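Lipid-transfer protein (Thermomonospora curvata, PDB 6OK1) is named as a lipid-transfer protein and has the two-domain thiolase fold, though its precise biological role is not established. Local coordinates at residues A[300-305]-A[318-323]; A[158-163]-A[168-173]. One frame throughout, in Å; residues are numbered along the deposited sequence.

Interaction 1: A[300-305]-A[318-323]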
# COMPACT_ATOMS: atom_id res chain seq x y z
N LEU A 300 -25.58 5.68 -0.30
CA LEU A 300 -24.80 6.02 0.88
C LEU A 300 -24.53 7.51 0.99
O LEU A 300 -23.92 7.94 1.96
CB LEU A 300 -23.48 5.24 0.91
CG LEU A 300 -23.66 3.71 0.94
CD1 LEU A 300 -22.32 2.96 0.98
CD2 LEU A 300 -24.51 3.28 2.11
N VAL A 301 -24.99 8.30 0.02
CA VAL A 301 -24.93 9.75 0.20
C VAL A 301 -25.81 10.17 1.36
O VAL A 301 -25.48 11.13 2.07
CB VAL A 301 -25.31 10.46 -1.11
CG1 VAL A 301 -25.45 11.98 -0.88
CG2 VAL A 301 -24.25 10.19 -2.17
N LEU A 302 -26.94 9.47 1.58
CA LEU A 302 -27.88 9.89 2.61
C LEU A 302 -27.27 9.74 4.01
O LEU A 302 -27.25 10.71 4.75
CB LEU A 302 -29.21 9.15 2.46
CG LEU A 302 -30.20 9.76 1.45
CD1 LEU A 302 -29.70 9.58 0.03
CD2 LEU A 302 -31.58 9.12 1.55
N PRO A 303 -26.77 8.56 4.38
CA PRO A 303 -26.14 8.48 5.71
C PRO A 303 -24.89 9.34 5.84
O PRO A 303 -24.56 9.76 6.96
CB PRO A 303 -25.83 6.98 5.87
CG PRO A 303 -25.87 6.42 4.44
CD PRO A 303 -26.92 7.24 3.76
N GLN A 304 -24.19 9.65 4.74
CA GLN A 304 -23.07 10.58 4.84
C GLN A 304 -23.53 11.92 5.38
O GLN A 304 -22.89 12.50 6.27
CB GLN A 304 -22.40 10.77 3.49
CG GLN A 304 -21.49 9.64 3.08
CD GLN A 304 -20.79 10.01 1.81
OE1 GLN A 304 -19.85 10.81 1.82
NE2 GLN A 304 -21.29 9.49 0.71
N LEU A 305 -24.64 12.44 4.86
CA LEU A 305 -25.14 13.73 5.34
C LEU A 305 -25.43 13.68 6.83
O LEU A 305 -25.18 14.65 7.57
CB LEU A 305 -26.39 14.13 4.55
CG LEU A 305 -26.14 14.51 3.08
CD1 LEU A 305 -27.43 14.42 2.27
CD2 LEU A 305 -25.52 15.93 2.99
N ASP A 318 -35.25 14.04 3.61
CA ASP A 318 -35.95 15.32 3.71
C ASP A 318 -35.03 16.49 3.36
O ASP A 318 -35.44 17.41 2.65
CB ASP A 318 -36.51 15.47 5.13
CG ASP A 318 -37.37 14.29 5.52
OD1 ASP A 318 -38.34 14.00 4.80
OD2 ASP A 318 -37.08 13.63 6.54
N PHE A 319 -33.78 16.44 3.84
CA PHE A 319 -32.78 17.44 3.48
C PHE A 319 -32.61 17.53 1.97
O PHE A 319 -32.53 18.63 1.42
CB PHE A 319 -31.46 17.07 4.18
CG PHE A 319 -30.36 18.09 4.04
CD1 PHE A 319 -30.29 19.17 4.89
CD2 PHE A 319 -29.36 17.93 3.08
CE1 PHE A 319 -29.26 20.10 4.77
CE2 PHE A 319 -28.33 18.85 2.97
CZ PHE A 319 -28.28 19.92 3.81
N ILE A 320 -32.60 16.38 1.29
CA ILE A 320 -32.40 16.37 -0.16
C ILE A 320 -33.66 16.84 -0.88
O ILE A 320 -33.60 17.63 -1.83
CB ILE A 320 -31.98 14.97 -0.62
CG1 ILE A 320 -30.61 14.64 -0.00
CG2 ILE A 320 -31.97 14.86 -2.15
CD1 ILE A 320 -30.18 13.18 -0.21
N ALA A 321 -34.82 16.33 -0.47
CA ALA A 321 -36.07 16.72 -1.12
C ALA A 321 -36.33 18.22 -1.02
O ALA A 321 -36.97 18.79 -1.92
CB ALA A 321 -37.24 15.96 -0.51
N ASP A 322 -35.85 18.86 0.04
CA ASP A 322 -35.98 20.31 0.22
C ASP A 322 -35.06 21.14 -0.68
O ASP A 322 -35.11 22.37 -0.61
CB ASP A 322 -35.71 20.70 1.67
CG ASP A 322 -36.80 20.23 2.63
OD1 ASP A 322 -37.84 19.72 2.17
OD2 ASP A 322 -36.61 20.36 3.85
N GLY A 323 -34.20 20.51 -1.47
CA GLY A 323 -33.37 21.22 -2.44
C GLY A 323 -32.03 21.70 -1.93
O GLY A 323 -31.42 22.57 -2.56
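The end of Ile320 meets two leucines of the short helix 301-307, and packing is tightest there: CD1 of Ile320 lies 3.6 Å from CD1 of Leu302 and 3.9 Å from CD1 of Leu305. Each leucine crosses the isoleucine at about a right angle; CG of Leu302 and CG1 of Ile320 also take part. With CG1 anti to the carbonyl carbon (chi1 -64°) and the chain extended at chi2 (171°), CD1 of Ile320 is carried to the leucines. Val173 of helix 167-182 also touches Leu302 and Ile320, adding to this buried side. Both segments belong to the C-terminal domain-like half of the thiolase fold, where a loop joins helix 301-307 to helix 316-321, and between 300-305 and 318-323 the contact is wholly apolar. Packing is looser toward Phe319, which is partly exposed; its CE2 stays 4.1 Å from CD2 of Leu305, and the methyl approaches the ring obliquely. Beyond it the chain leaves the helix through a Schellman motif at Gly323, whose N bonds to O of Ile320 at 3.0 Å. On the buried flank, the amide of Gln304 is held by Tyr294 O at NE2 and by Thr375 OG1 at OE1.

Interaction 2: A[158-163]-A[168-173]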
# COMPACT_ATOMS: atom_id res chain seq x y z
N ARG A 158 -31.67 -1.88 4.21
CA ARG A 158 -31.92 -1.70 5.64
C ARG A 158 -32.17 -0.24 5.99
O ARG A 158 -32.99 0.07 6.86
CB ARG A 158 -30.74 -2.26 6.44
CG ARG A 158 -30.97 -2.22 7.97
CD ARG A 158 -31.93 -3.31 8.43
NE ARG A 158 -32.33 -3.06 9.82
CZ ARG A 158 -33.02 -3.92 10.57
NH1 ARG A 158 -33.36 -5.11 10.09
NH2 ARG A 158 -33.36 -3.58 11.81
N TYR A 159 -31.49 0.68 5.30
CA TYR A 159 -31.74 2.10 5.53
C TYR A 159 -33.17 2.47 5.14
O TYR A 159 -33.85 3.25 5.85
CB TYR A 159 -30.71 2.92 4.75
CG TYR A 159 -30.83 4.42 4.94
CD1 TYR A 159 -31.71 5.16 4.17
CD2 TYR A 159 -30.04 5.09 5.86
CE1 TYR A 159 -31.84 6.52 4.34
CE2 TYR A 159 -30.17 6.46 6.04
CZ TYR A 159 -31.07 7.17 5.27
OH TYR A 159 -31.23 8.54 5.40
N MET A 160 -33.66 1.90 4.04
CA MET A 160 -35.06 2.10 3.65
C MET A 160 -36.01 1.58 4.72
O MET A 160 -37.02 2.22 5.04
CB MET A 160 -35.35 1.38 2.35
CG MET A 160 -34.65 1.95 1.14
SD MET A 160 -34.74 0.87 -0.31
CE MET A 160 -36.48 0.93 -0.72
N HIS A 161 -35.72 0.39 5.23
CA HIS A 161 -36.55 -0.20 6.28
C HIS A 161 -36.61 0.69 7.52
O HIS A 161 -37.69 0.94 8.08
CB HIS A 161 -35.97 -1.57 6.65
CG HIS A 161 -36.60 -2.18 7.86
ND1 HIS A 161 -37.81 -2.84 7.82
CD2 HIS A 161 -36.17 -2.25 9.14
CE1 HIS A 161 -38.11 -3.26 9.03
NE2 HIS A 161 -37.14 -2.92 9.85
N GLU A 162 -35.46 1.16 7.99
CA GLU A 162 -35.45 1.87 9.25
C GLU A 162 -36.01 3.28 9.13
O GLU A 162 -36.64 3.77 10.08
CB GLU A 162 -34.04 1.91 9.82
CG GLU A 162 -33.54 0.51 10.10
CD GLU A 162 -32.18 0.47 10.75
OE1 GLU A 162 -31.53 1.53 10.92
OE2 GLU A 162 -31.76 -0.65 11.10
N TYR A 163 -35.85 3.92 7.98
CA TYR A 163 -36.15 5.34 7.88
C TYR A 163 -37.23 5.69 6.86
O TYR A 163 -37.59 6.87 6.74
CB TYR A 163 -34.87 6.10 7.55
CG TYR A 163 -33.82 6.01 8.63
CD1 TYR A 163 -34.15 6.29 9.96
CD2 TYR A 163 -32.51 5.63 8.34
CE1 TYR A 163 -33.22 6.21 10.94
CE2 TYR A 163 -31.56 5.56 9.34
CZ TYR A 163 -31.91 5.85 10.64
OH TYR A 163 -30.99 5.78 11.65
N GLU A 168 -37.02 6.72 -4.93
CA GLU A 168 -36.98 8.08 -5.45
C GLU A 168 -36.07 8.97 -4.63
O GLU A 168 -35.48 9.92 -5.17
CB GLU A 168 -38.40 8.66 -5.51
CG GLU A 168 -39.21 8.07 -6.63
CD GLU A 168 -40.54 8.76 -6.84
OE1 GLU A 168 -41.06 9.34 -5.87
OE2 GLU A 168 -41.05 8.74 -7.98
N ASP A 169 -35.95 8.72 -3.31
CA ASP A 169 -35.01 9.50 -2.50
C ASP A 169 -33.58 9.29 -2.98
O ASP A 169 -32.81 10.25 -3.11
CB ASP A 169 -35.15 9.13 -1.03
CG ASP A 169 -36.49 9.51 -0.47
OD1 ASP A 169 -36.93 10.64 -0.76
OD2 ASP A 169 -37.11 8.69 0.23
N PHE A 170 -33.20 8.05 -3.27
CA PHE A 170 -31.88 7.81 -3.86
C PHE A 170 -31.78 8.45 -5.24
O PHE A 170 -30.72 8.98 -5.62
CB PHE A 170 -31.62 6.30 -3.95
CG PHE A 170 -31.68 5.57 -2.63
CD1 PHE A 170 -31.30 6.18 -1.45
CD2 PHE A 170 -32.12 4.24 -2.58
CE1 PHE A 170 -31.35 5.49 -0.24
CE2 PHE A 170 -32.17 3.56 -1.37
CZ PHE A 170 -31.79 4.17 -0.21
N GLY A 171 -32.87 8.40 -6.01
CA GLY A 171 -32.87 8.98 -7.34
C GLY A 171 -32.62 10.47 -7.34
O GLY A 171 -32.00 11.00 -8.28
N ARG A 172 -33.08 11.18 -6.31
CA ARG A 172 -32.83 12.62 -6.28
C ARG A 172 -31.35 12.93 -6.25
O ARG A 172 -30.93 13.98 -6.74
CB ARG A 172 -33.55 13.26 -5.09
CG ARG A 172 -34.95 13.67 -5.48
CD ARG A 172 -35.71 14.38 -4.36
NE ARG A 172 -36.38 13.40 -3.53
CZ ARG A 172 -37.55 12.86 -3.81
NH1 ARG A 172 -38.22 13.21 -4.89
NH2 ARG A 172 -38.06 11.94 -3.01
N VAL A 173 -30.55 12.04 -5.65
CA VAL A 173 -29.10 12.20 -5.67
C VAL A 173 -28.59 12.08 -7.08
O VAL A 173 -27.73 12.86 -7.53
CB VAL A 173 -28.43 11.16 -4.75
CG1 VAL A 173 -26.92 11.25 -4.88
CG2 VAL A 173 -28.84 11.37 -3.34
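The rings of Tyr159 and Phe170 meet without stacking: CD1 of Tyr159 sits at the edge of the Phe170 ring, near its plane, 4.4 Å from CE1, while CE1 approaches the Tyr159 ring obliquely. One face of the Tyr159 ring carries CD2 of Tyr163, offset toward the rim, and CG of Tyr159 lies in plane at the edge of the Tyr163 ring. The two segments lie on consecutive helices of the N-terminal thiolase domain, 148-163 and 167-182, joined by a tight turn and inclined to each other. Met160 completes the contact as a Met-aromatic pair. Its SD lies 5.1 Å from the centroid of the Phe170 ring, 70° off the normal, and its CG touches CE2 and CZ of that ring, so sulfur and methylene share the same rim. Phe170 reaches them because its CG stands beside the backbone N (chi1 -58°), which carries the ring toward helix 148-163. The OH of Tyr159 hydrogen-bonds to OE2 of Glu306. Each segment also holds a salt bridge of its own. In one of two conformers of Glu162, its OE2 takes a nearly straight 2.8 Å bond from NE of Arg158, whose NH1 bonds the backbone of a neighbouring subunit. On the second helix, NH2 of Arg172 comes to OD1 of Asp169 from above the carboxylate plane, at 2.8 Å.

Overall arrangement
From the N terminus, interaction 2 comes first: the chain runs down helix 148-163, turns through three residues and closes a short loop as helix 167-182 packs against it. It then passes through further helices and strands before interaction 1 closes a longer connection, the eight residues 308-315 between helices 301-307 and 316-321. The two contacts follow in series, neither nesting nor crossing, yet their centres lie about 9 Å apart. They touch directly: CB of Leu302 is 3.6 Å from OH of Tyr159, and CG2 of Ile320 is 3.7 Å from CB of Arg172. One helical pair of the N-terminal thiolase domain is thereby joined to one of the C-terminal half.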